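Putative ABC transporter subunit, substrate-binding component (Rhodopseudomonas palustris, PDB 4EVQ) binds 4-hydroxybenzoate and probably delivers it and related benzoate derivatives to an ABC transporter for uptake. Local coordinates at residues Leu220-Ile223 against Lys224-Ala228. Residues are numbered along the deposited sequence; the frame is centred on the assembly and turned at random.
With SO4 (sulfate ion), chain F.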
loop_
_atom_site.group_PDB
_atom_site.type_symbol
_atom_site.label_atom_id
_atom_site.label_comp_id
_atom_site.label_asym_id
_atom_site.label_seq_id
_atom_site.Cartn_x
_atom_site.Cartn_y
_atom_site.Cartn_z
ATOM N N LEU A 220 -0.664 12.147 10.031
ATOM C CA LEU A 220 -1.165 12.579 11.338
ATOM C C LEU A 220 -1.106 14.094 11.460
ATOM O O LEU A 220 -2.079 14.748 11.883
ATOM C CB LEU A 220 -0.366 11.892 12.448
ATOM C CG LEU A 220 -0.716 12.357 13.870
ATOM C CD1 LEU A 220 -2.192 12.140 14.206
ATOM C CD2 LEU A 220 0.185 11.624 14.861
ATOM N N LYS A 221 0.019 14.679 11.118
ATOM C CA LYS A 221 0.172 16.109 11.212
ATOM C C LYS A 221 -0.766 16.817 10.284
ATOM O O LYS A 221 -1.369 17.825 10.667
ATOM C CB LYS A 221 1.623 16.519 11.001
ATOM C CG LYS A 221 1.859 18.013 11.322
ATOM C CD LYS A 221 3.327 18.303 11.263
ATOM C CE LYS A 221 3.596 19.745 11.725
ATOM N NZ LYS A 221 2.960 20.702 10.798
ATOM N N PHE A 222 -0.948 16.319 9.085
ATOM C CA PHE A 222 -1.865 16.923 8.127
ATOM C C PHE A 222 -3.262 16.926 8.702
ATOM O O PHE A 222 -3.981 17.934 8.627
ATOM C CB PHE A 222 -1.833 16.209 6.770
ATOM C CG PHE A 222 -2.701 16.872 5.772
ATOM C CD1 PHE A 222 -2.256 17.977 5.080
ATOM C CD2 PHE A 222 -3.980 16.423 5.545
ATOM C CE1 PHE A 222 -3.099 18.665 4.184
ATOM C CE2 PHE A 222 -4.815 17.094 4.661
ATOM C CZ PHE A 222 -4.373 18.191 3.976
ATOM N N ILE A 223 -3.711 15.820 9.241
ATOM C CA ILE A 223 -5.059 15.712 9.801
ATOM C C ILE A 223 -5.250 16.731 10.911
ATOM O O ILE A 223 -6.265 17.416 10.962
ATOM C CB ILE A 223 -5.305 14.269 10.315
ATOM C CG1 ILE A 223 -5.443 13.317 9.123
ATOM C CG2 ILE A 223 -6.504 14.194 11.263
ATOM C CD1 ILE A 223 -5.386 11.899 9.532
ATOM N N LYS A 224 -4.278 16.822 11.813
ATOM C CA LYS A 224 -4.334 17.770 12.931
ATOM C C LYS A 224 -4.389 19.189 12.411
ATOM O O LYS A 224 -5.257 19.997 12.837
ATOM C CB LYS A 224 -3.118 17.557 13.835
ATOM C CG LYS A 224 -3.219 16.249 14.615
ATOM C CD LYS A 224 -2.190 16.032 15.732
ATOM C CE LYS A 224 -2.715 14.869 16.656
ATOM N NZ LYS A 224 -1.938 14.490 17.886
ATOM N N ASP A 225 -3.520 19.518 11.479
ATOM C CA ASP A 225 -3.431 20.882 10.963
ATOM C C ASP A 225 -4.707 21.221 10.192
ATOM O O ASP A 225 -5.238 22.347 10.283
ATOM C CB ASP A 225 -2.217 21.103 10.087
ATOM C CG ASP A 225 -0.898 21.044 10.853
ATOM O OD1 ASP A 225 -0.929 21.097 12.100
ATOM O OD2 ASP A 225 0.151 20.954 10.165
ATOM N N TYR A 226 -5.214 20.297 9.395
ATOM C CA TYR A 226 -6.421 20.519 8.598
ATOM C C TYR A 226 -7.612 20.841 9.516
ATOM O O TYR A 226 -8.364 21.781 9.265
ATOM C CB TYR A 226 -6.681 19.278 7.746
ATOM C CG TYR A 226 -7.786 19.427 6.732
ATOM C CD1 TYR A 226 -9.119 19.322 7.096
ATOM C CD2 TYR A 226 -7.506 19.688 5.408
ATOM C CE1 TYR A 226 -10.120 19.426 6.139
ATOM C CE2 TYR A 226 -8.498 19.817 4.455
ATOM C CZ TYR A 226 -9.817 19.690 4.845
ATOM O OH TYR A 226 -10.807 19.791 3.896
ATOM N N ALA A 227 -7.792 20.066 10.577
ATOM C CA ALA A 227 -8.888 20.283 11.514
ATOM C C ALA A 227 -8.689 21.631 12.174
ATOM O O ALA A 227 -9.667 22.390 12.357
ATOM C CB ALA A 227 -8.949 19.192 12.556
ATOM N N ALA A 228 -7.474 21.993 12.521
ATOM C CA ALA A 228 -7.268 23.261 13.245
ATOM C C ALA A 228 -7.534 24.451 12.382
ATOM O O ALA A 228 -7.795 25.557 12.920
ATOM C CB ALA A 228 -5.875 23.315 13.796
HETATM S S SO4 F . -1.861 18.755 18.571
HETATM O O1 SO4 F . -1.663 19.706 19.663
HETATM O O2 SO4 F . -0.768 18.803 17.606
HETATM O O3 SO4 F . -3.087 19.088 17.838
HETATM O O4 SO4 F . -2.017 17.383 19.072
#
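Lys221 and Asp225, one turn apart on helix 217-228, form an i to i+4 salt bridge; the helix is the crossover of a beta-alpha-beta unit between strands 209-213 and 235-238 in a periplasmic binding protein fold. The aspartate reaches back toward the preceding turn from its CB, which lies 3.4 Å from Lys221 O. Its CG, anti to the carbonyl carbon (chi1 -68°), sits beside the backbone N and comes within 3.3 Å of Lys221 O. OD1 stays farther from Lys221 O, at 3.6 Å, whereas OD2 takes Lys221 NZ at 2.9 Å through its syn lone pair. Lysine suits the other end because its long chain runs extended and then bends at chi4 (-64°), bringing NZ back to the carboxylate; the same ammonium also donates to Val193 O. An alanine in place of Asp225 would probably leave the Lys221 ammonium without its carboxylate mate, held mainly by Val193 O.

Lys224, on the exposed flank, has two conformers; in one, its methylenes stretch past Leu220, with CD1 of the leucine 3.7 Å from Lys224 CE, and NZ donates to a sulfate ion, probably from the crystallisation liquor. On the buried side, Phe222 and Tyr226 point the same way, side by side, their planes inclined at 44°. These flat apolar surfaces suit the side packed against strand 209-213, and the tyrosine OH hydrogen-bonds to Ile233 O. Tyr226 CB lies over a face of the phenylalanine ring, while Phe222 CZ meets Tyr226 CD2 at 3.8 Å.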